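Local atomic coordinates of SusD homolog (Bacteroides thetaiotaomicron VPI-5482, PDB entry 3FDH), a protein that probably binds glycans at the bacterial cell surface and, like other SusD/RagB-family proteins, may help pass them on for uptake across the outer membrane. Residues A[40-43]-A[44-48]; A[69-72]-A[73-76]; A[77-80]-A[81-85]; A[230-233]-A[234-238]; A[472-475]-A[476-479]. All coordinates share one frame; numbering follows the deposited sequence.

Contact 1: residues A[40-43]-A[44-48]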
loop_
_atom_site.group_PDB
_atom_site.type_symbol
_atom_site.label_atom_id
_atom_site.label_comp_id
_atom_site.label_asym_id
_atom_site.label_seq_id
_atom_site.Cartn_x
_atom_site.Cartn_y
_atom_site.Cartn_z
ATOM N N ASP A 40 8.953 -4.101 -4.158
ATOM C CA ASP A 40 9.121 -3.215 -5.318
ATOM C C ASP A 40 7.839 -2.528 -5.742
ATOM O O ASP A 40 7.881 -1.426 -6.182
ATOM C CB ASP A 40 9.634 -3.963 -6.552
ATOM C CG ASP A 40 11.039 -4.552 -6.392
ATOM O OD1 ASP A 40 11.790 -4.106 -5.519
ATOM O OD2 ASP A 40 11.370 -5.485 -7.174
ATOM N N ILE A 41 6.696 -3.179 -5.591
ATOM C CA ILE A 41 5.424 -2.553 -5.994
ATOM C C ILE A 41 5.284 -1.222 -5.257
ATOM O O ILE A 41 4.961 -0.188 -5.848
ATOM C CB ILE A 41 4.202 -3.439 -5.680
ATOM C CG1 ILE A 41 4.221 -4.713 -6.532
ATOM C CG2 ILE A 41 2.894 -2.696 -5.975
ATOM C CD1 ILE A 41 4.292 -4.462 -7.976
ATOM N N ASN A 42 5.602 -1.270 -3.968
ATOM C CA ASN A 42 5.479 -0.124 -3.044
ATOM C C ASN A 42 6.572 0.899 -3.315
ATOM O O ASN A 42 6.362 2.116 -3.249
ATOM C CB ASN A 42 5.567 -0.554 -1.577
ATOM C CG ASN A 42 5.400 0.610 -0.585
ATOM O OD1 ASN A 42 4.284 1.130 -0.416
ATOM N ND2 ASN A 42 6.477 0.939 0.176
ATOM N N THR A 43 7.745 0.364 -3.622
ATOM C CA THR A 43 8.908 1.200 -3.892
ATOM C C THR A 43 8.662 2.139 -5.073
ATOM O O THR A 43 8.884 3.370 -4.996
ATOM C CB THR A 43 10.171 0.319 -4.036
ATOM O OG1 THR A 43 10.394 -0.313 -2.737
ATOM C CG2 THR A 43 11.398 1.193 -4.461
ATOM N N TYR A 44 8.179 1.551 -6.155
ATOM C CA TYR A 44 7.901 2.308 -7.380
ATOM C C TYR A 44 6.684 3.194 -7.212
ATOM O O TYR A 44 6.664 4.349 -7.649
ATOM C CB TYR A 44 7.820 1.388 -8.597
ATOM C CG TYR A 44 9.155 0.882 -9.065
ATOM C CD1 TYR A 44 9.885 -0.062 -8.318
ATOM C CD2 TYR A 44 9.696 1.305 -10.267
ATOM C CE1 TYR A 44 11.127 -0.550 -8.778
ATOM C CE2 TYR A 44 10.946 0.842 -10.731
ATOM C CZ TYR A 44 11.648 -0.095 -9.992
ATOM O OH TYR A 44 12.862 -0.539 -10.488
ATOM N N ALA A 45 5.645 2.673 -6.579
ATOM C CA ALA A 45 4.471 3.493 -6.279
ATOM C C ALA A 45 4.851 4.782 -5.571
ATOM O O ALA A 45 4.314 5.869 -5.830
ATOM C CB ALA A 45 3.457 2.682 -5.439
ATOM N N SER A 46 5.796 4.662 -4.657
ATOM C CA SER A 46 6.266 5.814 -3.883
ATOM C C SER A 46 6.709 6.943 -4.782
ATOM O O SER A 46 6.426 8.117 -4.540
ATOM C CB SER A 46 7.426 5.439 -2.954
ATOM O OG SER A 46 7.071 4.484 -1.993
ATOM N N SER A 47 7.378 6.557 -5.860
ATOM C CA SER A 47 7.837 7.513 -6.851
ATOM C C SER A 47 6.650 7.992 -7.707
ATOM O O SER A 47 6.432 9.163 -7.913
ATOM C CB SER A 47 8.873 6.883 -7.798
ATOM O OG SER A 47 9.094 7.700 -8.920
ATOM N N TYR A 48 5.842 7.061 -8.183
ATOM C CA TYR A 48 4.779 7.454 -9.103
ATOM C C TYR A 48 3.813 8.495 -8.520
ATOM O O TYR A 48 3.411 9.424 -9.232
ATOM C CB TYR A 48 4.042 6.256 -9.672
ATOM C CG TYR A 48 4.877 5.250 -10.400
ATOM C CD1 TYR A 48 6.051 5.612 -11.037
ATOM C CD2 TYR A 48 4.414 3.952 -10.580
ATOM C CE1 TYR A 48 6.761 4.694 -11.768
ATOM C CE2 TYR A 48 5.129 3.031 -11.295
ATOM C CZ TYR A 48 6.297 3.415 -11.919
ATOM O OH TYR A 48 7.025 2.508 -12.692
#

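Contact 2: residues A[69-72]-A[73-76]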
loop_
_atom_site.group_PDB
_atom_site.type_symbol
_atom_site.label_atom_id
_atom_site.label_comp_id
_atom_site.label_asym_id
_atom_site.label_seq_id
_atom_site.Cartn_x
_atom_site.Cartn_y
_atom_site.Cartn_z
ATOM N N PRO A 69 9.539 2.372 -16.434
ATOM C CA PRO A 69 8.163 2.078 -16.043
ATOM C C PRO A 69 7.370 1.187 -16.947
ATOM O O PRO A 69 6.318 0.700 -16.535
ATOM C CB PRO A 69 7.493 3.464 -15.964
ATOM C CG PRO A 69 8.636 4.473 -15.994
ATOM C CD PRO A 69 9.781 3.802 -16.656
ATOM N N SER A 70 7.894 0.933 -18.143
ATOM C CA SER A 70 7.160 0.171 -19.166
ATOM C C SER A 70 7.841 -1.124 -19.599
ATOM O O SER A 70 7.381 -1.837 -20.528
ATOM C CB SER A 70 6.907 1.053 -20.400
ATOM O OG SER A 70 8.114 1.399 -21.069
ATOM N N SER A 71 8.973 -1.398 -18.975
ATOM C CA SER A 71 9.739 -2.635 -19.262
ATOM C C SER A 71 9.202 -3.830 -18.499
ATOM O O SER A 71 9.032 -3.766 -17.293
ATOM C CB SER A 71 11.241 -2.472 -18.930
ATOM O OG SER A 71 11.887 -3.731 -19.028
ATOM N N SER A 72 9.003 -4.926 -19.215
ATOM C CA SER A 72 8.527 -6.193 -18.624
ATOM C C SER A 72 9.525 -6.716 -17.553
ATOM O O SER A 72 9.174 -7.492 -16.665
ATOM C CB SER A 72 8.243 -7.232 -19.719
ATOM O OG SER A 72 9.372 -7.438 -20.538
ATOM N N SER A 73 10.759 -6.232 -17.578
ATOM C CA SER A 73 11.731 -6.703 -16.573
ATOM C C SER A 73 11.541 -6.113 -15.229
ATOM O O SER A 73 11.889 -6.700 -14.213
ATOM C CB SER A 73 13.147 -6.277 -16.925
ATOM O OG SER A 73 13.511 -6.836 -18.131
ATOM N N THR A 74 10.970 -4.922 -15.240
ATOM C CA THR A 74 10.950 -4.110 -14.050
ATOM C C THR A 74 10.279 -4.741 -12.863
ATOM O O THR A 74 10.796 -4.650 -11.736
ATOM C CB THR A 74 10.335 -2.765 -14.365
ATOM O OG1 THR A 74 11.092 -2.176 -15.422
ATOM C CG2 THR A 74 10.335 -1.892 -13.186
ATOM N N PHE A 75 9.114 -5.323 -13.094
ATOM C CA PHE A 75 8.346 -5.932 -11.982
ATOM C C PHE A 75 8.279 -7.416 -12.104
ATOM O O PHE A 75 7.405 -8.040 -11.542
ATOM C CB PHE A 75 6.944 -5.345 -11.914
ATOM C CG PHE A 75 6.962 -3.854 -11.642
ATOM C CD1 PHE A 75 7.338 -3.406 -10.401
ATOM C CD2 PHE A 75 6.683 -2.919 -12.644
ATOM C CE1 PHE A 75 7.411 -2.078 -10.125
ATOM C CE2 PHE A 75 6.768 -1.566 -12.388
ATOM C CZ PHE A 75 7.135 -1.140 -11.124
ATOM N N ASN A 76 9.223 -7.985 -12.833
ATOM C CA ASN A 76 9.229 -9.450 -13.016
ATOM C C ASN A 76 9.316 -10.209 -11.704
ATOM O O ASN A 76 8.584 -11.171 -11.456
ATOM C CB ASN A 76 10.349 -9.922 -13.925
ATOM C CG ASN A 76 10.105 -11.335 -14.427
ATOM O OD1 ASN A 76 9.016 -11.650 -14.892
ATOM N ND2 ASN A 76 11.103 -12.194 -14.305
HETATM O O HOH W 1 7.327 -6.215 -15.113
HETATM O O HOH W 2 12.304 -6.511 -20.727
#

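Contact 3: residues A[77-80]-A[81-85]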
loop_
_atom_site.group_PDB
_atom_site.type_symbol
_atom_site.label_atom_id
_atom_site.label_comp_id
_atom_site.label_asym_id
_atom_site.label_seq_id
_atom_site.Cartn_x
_atom_site.Cartn_y
_atom_site.Cartn_z
ATOM N N ASN A 77 10.214 -9.762 -10.841
ATOM C CA ASN A 77 10.372 -10.398 -9.536
ATOM C C ASN A 77 9.114 -10.294 -8.683
ATOM O O ASN A 77 8.667 -11.282 -8.075
ATOM C CB ASN A 77 11.542 -9.812 -8.759
ATOM C CG ASN A 77 12.877 -10.258 -9.288
ATOM O OD1 ASN A 77 12.983 -11.258 -10.001
ATOM N ND2 ASN A 77 13.925 -9.508 -8.935
ATOM N N SER A 78 8.541 -9.092 -8.651
ATOM C CA SER A 78 7.333 -8.848 -7.875
ATOM C C SER A 78 6.209 -9.706 -8.383
ATOM O O SER A 78 5.466 -10.305 -7.636
ATOM C CB SER A 78 6.899 -7.401 -7.961
ATOM O OG SER A 78 7.862 -6.603 -7.315
ATOM N N TRP A 79 6.086 -9.700 -9.700
ATOM C CA TRP A 79 5.107 -10.517 -10.435
ATOM C C TRP A 79 5.228 -12.004 -10.060
ATOM O O TRP A 79 4.282 -12.674 -9.649
ATOM C CB TRP A 79 5.343 -10.307 -11.939
ATOM C CG TRP A 79 4.657 -11.233 -12.881
ATOM C CD1 TRP A 79 5.158 -12.398 -13.364
ATOM C CD2 TRP A 79 3.380 -11.045 -13.530
ATOM N NE1 TRP A 79 4.272 -12.963 -14.255
ATOM C CE2 TRP A 79 3.173 -12.151 -14.367
ATOM C CE3 TRP A 79 2.398 -10.047 -13.484
ATOM C CZ2 TRP A 79 2.013 -12.300 -15.140
ATOM C CZ3 TRP A 79 1.247 -10.202 -14.255
ATOM C CH2 TRP A 79 1.072 -11.304 -15.067
ATOM N N ASN A 80 6.413 -12.528 -10.242
ATOM C CA ASN A 80 6.655 -13.938 -9.894
ATOM C C ASN A 80 6.355 -14.226 -8.434
ATOM O O ASN A 80 5.788 -15.250 -8.079
ATOM C CB ASN A 80 8.091 -14.323 -10.205
ATOM C CG ASN A 80 8.343 -14.430 -11.686
ATOM O OD1 ASN A 80 7.440 -14.773 -12.461
ATOM N ND2 ASN A 80 9.577 -14.162 -12.092
ATOM N N GLY A 81 6.680 -13.268 -7.589
ATOM C CA GLY A 81 6.502 -13.424 -6.137
ATOM C C GLY A 81 5.044 -13.461 -5.700
ATOM O O GLY A 81 4.651 -14.255 -4.845
ATOM N N ILE A 82 4.245 -12.623 -6.335
ATOM C CA ILE A 82 2.825 -12.547 -6.047
ATOM C C ILE A 82 2.143 -13.858 -6.476
ATOM O O ILE A 82 1.368 -14.434 -5.729
ATOM C CB ILE A 82 2.182 -11.323 -6.708
ATOM C CG1 ILE A 82 2.697 -10.042 -6.018
ATOM C CG2 ILE A 82 0.661 -11.420 -6.633
ATOM C CD1 ILE A 82 2.559 -8.782 -6.919
ATOM N N TYR A 83 2.476 -14.334 -7.665
ATOM C CA TYR A 83 1.929 -15.598 -8.167
ATOM C C TYR A 83 2.387 -16.765 -7.297
ATOM O O TYR A 83 1.615 -17.659 -6.972
ATOM C CB TYR A 83 2.258 -15.844 -9.633
ATOM C CG TYR A 83 1.314 -15.123 -10.570
ATOM C CD1 TYR A 83 0.064 -15.656 -10.848
ATOM C CD2 TYR A 83 1.683 -13.932 -11.196
ATOM C CE1 TYR A 83 -0.803 -15.029 -11.711
ATOM C CE2 TYR A 83 0.808 -13.274 -12.066
ATOM C CZ TYR A 83 -0.437 -13.830 -12.318
ATOM O OH TYR A 83 -1.348 -13.227 -13.167
ATOM N N SER A 84 3.624 -16.700 -6.852
ATOM C CA SER A 84 4.155 -17.744 -5.959
ATOM C C SER A 84 3.369 -17.820 -4.633
ATOM O O SER A 84 3.058 -18.891 -4.128
ATOM C CB SER A 84 5.635 -17.487 -5.644
ATOM O OG SER A 84 6.096 -18.468 -4.721
ATOM N N SER A 85 3.091 -16.659 -4.063
ATOM C CA SER A 85 2.377 -16.575 -2.784
ATOM C C SER A 85 0.947 -17.034 -2.969
ATOM O O SER A 85 0.390 -17.691 -2.103
ATOM C CB SER A 85 2.419 -15.156 -2.217
ATOM O OG SER A 85 3.743 -14.724 -2.026
#

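Contact 4: residues A[230-233]-A[234-238]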
loop_
_atom_site.group_PDB
_atom_site.type_symbol
_atom_site.label_atom_id
_atom_site.label_comp_id
_atom_site.label_asym_id
_atom_site.label_seq_id
_atom_site.Cartn_x
_atom_site.Cartn_y
_atom_site.Cartn_z
ATOM N N SER A 230 -15.109 -4.348 10.999
ATOM C CA SER A 230 -13.670 -4.420 10.885
ATOM C C SER A 230 -12.942 -3.834 12.084
ATOM O O SER A 230 -13.454 -3.834 13.193
ATOM C CB SER A 230 -13.253 -3.766 9.593
ATOM O OG SER A 230 -11.886 -3.994 9.308
ATOM N N PHE A 231 -11.741 -3.334 11.835
ATOM C CA PHE A 231 -10.857 -2.808 12.884
ATOM C C PHE A 231 -11.521 -1.757 13.746
ATOM O O PHE A 231 -12.117 -0.836 13.240
ATOM C CB PHE A 231 -9.581 -2.185 12.299
ATOM C CG PHE A 231 -8.928 -2.998 11.186
ATOM C CD1 PHE A 231 -8.744 -4.374 11.321
ATOM C CD2 PHE A 231 -8.358 -2.358 10.106
ATOM C CE1 PHE A 231 -8.104 -5.122 10.341
ATOM C CE2 PHE A 231 -7.699 -3.096 9.090
ATOM C CZ PHE A 231 -7.571 -4.508 9.238
ATOM N N THR A 232 -11.353 -1.891 15.057
ATOM C CA THR A 232 -11.950 -0.975 16.035
ATOM C C THR A 232 -10.916 0.046 16.508
ATOM O O THR A 232 -11.252 1.057 17.120
ATOM C CB THR A 232 -12.463 -1.725 17.275
ATOM O OG1 THR A 232 -11.356 -2.275 17.987
ATOM C CG2 THR A 232 -13.395 -2.855 16.896
ATOM N N SER A 233 -9.657 -0.267 16.222
ATOM C CA SER A 233 -8.508 0.581 16.545
ATOM C C SER A 233 -7.274 0.093 15.807
ATOM O O SER A 233 -7.304 -0.925 15.125
ATOM C CB SER A 233 -8.176 0.555 18.032
ATOM O OG SER A 233 -7.625 -0.704 18.367
ATOM N N ALA A 234 -6.188 0.832 15.966
ATOM C CA ALA A 234 -4.925 0.461 15.329
ATOM C C ALA A 234 -4.476 -0.898 15.865
ATOM O O ALA A 234 -3.763 -1.663 15.222
ATOM C CB ALA A 234 -3.863 1.517 15.549
ATOM N N ASP A 235 -4.937 -1.235 17.048
ATOM C CA ASP A 235 -4.522 -2.503 17.619
ATOM C C ASP A 235 -5.086 -3.671 16.859
ATOM O O ASP A 235 -4.579 -4.780 16.938
ATOM C CB ASP A 235 -4.886 -2.585 19.088
ATOM C CG ASP A 235 -4.050 -1.663 19.917
ATOM O OD1 ASP A 235 -2.932 -1.324 19.451
ATOM O OD2 ASP A 235 -4.501 -1.278 21.024
ATOM N N ASP A 236 -6.093 -3.404 16.054
ATOM C CA ASP A 236 -6.738 -4.480 15.333
ATOM C C ASP A 236 -6.170 -4.584 13.944
ATOM O O ASP A 236 -6.459 -5.542 13.201
ATOM C CB ASP A 236 -8.253 -4.216 15.159
ATOM C CG ASP A 236 -9.072 -4.606 16.348
ATOM O OD1 ASP A 236 -8.545 -5.245 17.277
ATOM O OD2 ASP A 236 -10.277 -4.278 16.346
ATOM N N GLN A 237 -5.407 -3.563 13.567
ATOM C CA GLN A 237 -5.005 -3.455 12.146
ATOM C C GLN A 237 -4.094 -4.595 11.747
ATOM O O GLN A 237 -3.479 -5.236 12.568
ATOM C CB GLN A 237 -4.406 -2.086 11.818
ATOM C CG GLN A 237 -2.960 -1.925 12.273
ATOM C CD GLN A 237 -2.487 -0.513 12.283
ATOM O OE1 GLN A 237 -3.097 0.364 11.664
ATOM N NE2 GLN A 237 -1.397 -0.259 13.036
ATOM N N ALA A 238 -4.081 -4.858 10.443
ATOM C CA ALA A 238 -3.304 -5.965 9.865
ATOM C C ALA A 238 -1.863 -5.542 9.637
ATOM O O ALA A 238 -1.516 -4.966 8.612
ATOM C CB ALA A 238 -3.926 -6.430 8.609
#

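Contact 5: residues A[472-475]-A[476-479]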
loop_
_atom_site.group_PDB
_atom_site.type_symbol
_atom_site.label_atom_id
_atom_site.label_comp_id
_atom_site.label_asym_id
_atom_site.label_seq_id
_atom_site.Cartn_x
_atom_site.Cartn_y
_atom_site.Cartn_z
ATOM N N ALA A 472 7.307 -14.224 -21.966
ATOM C CA ALA A 472 8.115 -15.259 -22.627
ATOM C C ALA A 472 7.316 -16.546 -22.785
ATOM O O ALA A 472 7.181 -17.116 -23.878
ATOM C CB ALA A 472 9.366 -15.555 -21.823
ATOM N N ALA A 473 6.783 -16.979 -21.661
ATOM C CA ALA A 473 6.091 -18.274 -21.548
ATOM C C ALA A 473 4.638 -18.281 -21.992
ATOM O O ALA A 473 4.086 -19.344 -22.285
ATOM C CB ALA A 473 6.168 -18.756 -20.092
ATOM N N ASN A 474 4.019 -17.098 -22.041
ATOM C CA ASN A 474 2.575 -17.003 -22.327
ATOM C C ASN A 474 2.243 -16.080 -23.508
ATOM O O ASN A 474 2.284 -14.870 -23.382
ATOM C CB ASN A 474 1.857 -16.540 -21.047
ATOM C CG ASN A 474 0.346 -16.749 -21.101
ATOM O OD1 ASN A 474 -0.308 -16.427 -22.091
ATOM N ND2 ASN A 474 -0.212 -17.271 -20.016
ATOM N N PRO A 475 1.901 -16.660 -24.675
ATOM C CA PRO A 475 1.646 -15.832 -25.848
ATOM C C PRO A 475 0.563 -14.789 -25.664
ATOM O O PRO A 475 0.571 -13.748 -26.330
ATOM C CB PRO A 475 1.224 -16.840 -26.914
ATOM C CG PRO A 475 1.785 -18.147 -26.463
ATOM C CD PRO A 475 1.791 -18.101 -24.965
ATOM N N GLU A 476 -0.332 -15.064 -24.725
ATOM C CA GLU A 476 -1.472 -14.183 -24.475
ATOM C C GLU A 476 -0.991 -12.962 -23.716
ATOM O O GLU A 476 -1.360 -11.818 -24.004
ATOM C CB GLU A 476 -2.540 -14.921 -23.676
ATOM C CG GLU A 476 -3.868 -14.208 -23.625
ATOM C CD GLU A 476 -5.005 -15.125 -23.183
ATOM O OE1 GLU A 476 -4.822 -16.369 -23.184
ATOM O OE2 GLU A 476 -6.094 -14.602 -22.902
ATOM N N VAL A 477 -0.094 -13.231 -22.789
ATOM C CA VAL A 477 0.468 -12.176 -21.957
ATOM C C VAL A 477 1.446 -11.389 -22.829
ATOM O O VAL A 477 1.560 -10.171 -22.732
ATOM C CB VAL A 477 1.142 -12.737 -20.700
ATOM C CG1 VAL A 477 1.766 -11.597 -19.877
ATOM C CG2 VAL A 477 0.126 -13.484 -19.830
ATOM N N LYS A 478 2.142 -12.100 -23.698
ATOM C CA LYS A 478 3.094 -11.441 -24.594
ATOM C C LYS A 478 2.332 -10.466 -25.474
ATOM O O LYS A 478 2.720 -9.311 -25.651
ATOM C CB LYS A 478 3.831 -12.441 -25.490
ATOM C CG LYS A 478 4.843 -11.780 -26.425
ATOM C CD LYS A 478 5.467 -12.790 -27.388
ATOM C CE LYS A 478 6.675 -12.177 -28.102
ATOM N NZ LYS A 478 7.169 -12.991 -29.265
ATOM N N ALA A 479 1.206 -10.927 -25.991
ATOM C CA ALA A 479 0.406 -10.095 -26.882
ATOM C C ALA A 479 -0.112 -8.862 -26.138
ATOM O O ALA A 479 -0.091 -7.761 -26.687
ATOM C CB ALA A 479 -0.757 -10.899 -27.494
#

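Contact 1: residues A[40-43]-A[44-48]
Tyr44, Ala45 and Ser46 each return a backbone N-H to the carbonyl four residues earlier, on Asp40, Ile41 and Asn42, in an ordinary alpha-helical turn whose first bond, Tyr44 N to Asp40 O, spans 3.0 Å and is nearly straight at 173°. A buried serine in a helix can settle its hydroxyl on the same set of carbonyls, and Ser46 is a clear case. Its OG stands beside its own backbone N (chi1 -62°), which turns the hydroxyl back along the helix to donate to Asn42 O over 2.8 Å. That oxygen is therefore gripped twice by one residue, with Ser46 N and Ser46 OG arriving from opposite faces of the carbonyl plane. The side-chain amide of Asn42 works in another direction: its OD1 accepts from Ala431 N and Thr432 N. Tyr44 leans over the preceding turn, so that CD1 at the edge of its ring comes within 3.2 Å of Asp40 O, close to the ring plane, and 4.3 Å from Asp40 CB. The far end of this ring is held through OH by Glu68. Several helices pack round helix 40-48: Thr43 and Tyr44 rest on helix 57-63, Ala45 and Ser46 on helix 431-443, and Asn42 and Thr43 on the phenylalanines of helix 250-258.

Contact 2: residues A[69-72]-A[73-76]
The ring of Phe75, whose backbone N is tied through a water to Ser72 O, carries Thr74 CG2 on one face, 3.7 Å above the ring plane and displaced toward the rim. Two further rings attend it: Tyr464 stacks with Phe75, and Tyr44 meets it in an edge-to-face pair. Behind this aromatic group the chain is folded by short polar links. Ser71 provides two of them. Its carbonyl O accepts from Thr74 N at 3.1 Å, the donor standing well above the carbonyl plane. Its hydroxyl swings away from the backbone N, a rotation (chi1 171°) that sets it beside the carbonyl carbon, within reach of the next N-H but one; there Ser71 OG receives Ser73 N, also at 3.1 Å and with an N-H...O angle of 157°. Thr74 OG1 lies 3.5 Å from Ser71 CB, but its hydrogen bond goes to Glu68 O. Water completes the scaffold at two points. One molecule accepts from Phe75 N at 2.8 Å and is also bonded to Ser72 O; a second joins Ser72 OG to Ser73 OG, 2.9 Å from the latter, on the more exposed side of the loop. Beyond them, Asn76 OD1 accepts from Ser469 N. The arrangement is that of an ST turn at Ser71 laid over a type I beta turn from Ser71 to Thr74, followed by a second type I turn from Ser73 to Asn76 that leads through Phe75, at the N-cap position, into helix 76-95.

Contact 3: residues A[77-80]-A[81-85]
Trp79 and Tyr83, one helical turn apart, form an edge-to-face aromatic pair. Tyr83 offers its edge: CE2 is poised 3.3 Å above the indole plane, toward the rim of the ring system, and comes within 3.4 Å of Trp79 CZ2. The tyrosine ring and the six-membered ring of the indole have centroids 4.7 Å apart and planes inclined at 60°, a T-shaped pair tilted from the perpendicular. The two first torsions explain the meeting. Trp79 directs CG away from its own N (chi1 168°), beside the carbonyl carbon, whereas Tyr83 holds CG beside its own N, which brings the ring back over the earlier turn. In that position the same ring edge also passes the backbone, with Tyr83 CD2 3.3 Å from Trp79 O. This carbonyl takes the N-H of Tyr83 as well, over 3.2 Å, so backbone and ring of one residue both gather at Trp79 O. Next door, Ile82 lies against the preceding turn, its CG1 3.2 Å from Ser78 O, which accepts Ile82 N at 2.9 Å. Further helical bonds run from Gly81 N to Asn77 O and from Ser84 N to Asn80 O. The polar atoms of both rings have partners in a second shell: Trp79 NE1 bonds to Asp470 OD2 and Tyr83 OH to Pro131 O. Phe127 adds another edge-to-face pair with Trp79. Helix 76-95 is flanked here by helix 106-127, on which Ile82 and Tyr83 rest through Ile123, while Ser78 faces helix 40-48 and Ser85 touches helix 21-37.

Contact 4: residues A[230-233]-A[234-238]
Hydrogen bonds between Thr232 and Asp236 close this loop. OD2 of Asp236 accepts both Thr232 N, at 2.9 Å on its anti side, and Thr232 OG1, at 2.8 Å from well above the carboxylate plane; both donors come from the same face. The hydroxyl can join in because it sits between the backbone N and the carbonyl carbon (chi1 67°). A salt bridge from Lys196 also ends on OD2, so an alanine in place of Asp236 would probably leave this lysine without this counter-charge and the Thr232 end of the loop free to shift. Ser233 makes the other polar links: its OG takes Asp235 N at 3.0 Å, an ST turn, and its O takes Asp236 N at 2.9 Å, opening the short 3-10 segment 234-236, within the loop that joins helix 216-228 to strand 238-240. Ring contacts centre on Phe231. Gln237 CA makes a CH-pi contact over the middle of the ring, 3.8 Å from the centroid and 3° off the normal. Ser230 OG, bonded to Lys196 O, lies 3.6 Å above the opposite face near the rim, and Phe231 CZ lies 4.2 Å from Ala238 CB.

Contact 5: residues A[472-475]-A[476-479]
Glu476 meets Asn474 at the start of a helix, where the first N-H groups of the new helix lack carbonyls of an earlier turn of that helix and a side chain can stand in for them. Glu476 N donates to Asn474 OD1 over 3.0 Å, in the plane of the amide, and Glu476 CB packs 3.1 Å from the same oxygen. The two side chains run side by side in the same direction, with amide and carboxylate planes 68° apart. Val477 follows, giving its N-H to Asn474 OD1 at 3.3 Å from above the amide plane, and more weakly to Asn474 O. One oxygen thus caps two successive N-H groups, an N-cap made possible because Asn474 turns CG away from its own N, beside the carbonyl carbon (chi1 -165°). Val477 also crosses the asparagine at about a right angle, setting CG2 3.5 Å from Asn474 CG. An alanine at Asn474 would remove OD1 and is likely to leave Glu476 N without this partner and the first turn frayed. Lys478 begins the regular pattern: its N reaches Asn474 O at 2.8 Å, while its extended side chain leads away. Ala479 closes the walk with a bond from N to Pro475 O, 2.9 Å long. Asn474 is the junction where helix 468-473 ends and helix 475-481 begins; its ND2 bonds to Pro149 O, and Glu476 OE2 makes a weak bond to Met151 N, linking this junction to strand 151-152 and the residues just before it.

How the contacts relate
All five contacts are local, yet their chemistry differs with depth. Contact 1 lies deepest, about 9 Å from the chain centre to its own centre, and satisfies the Ser46 hydroxyl within the helix; contact 5, about 28 Å out, relies on a side-chain cap among mostly exposed residues. Contacts 2 and 3 adjoin in sequence, a hydrated turn feeding a helix, and both pack against contact 1: Pro69 CB lies 3.4 Å from Tyr48 OH, and Ser78 OG 3.3 Å from Asp40 CB. Contact 5 stays near this group without touching it. Contact 4 stands apart, across the chain's centre from contacts 2 and 5, and alone combines a carboxylate clasp with a ring packed on the backbone.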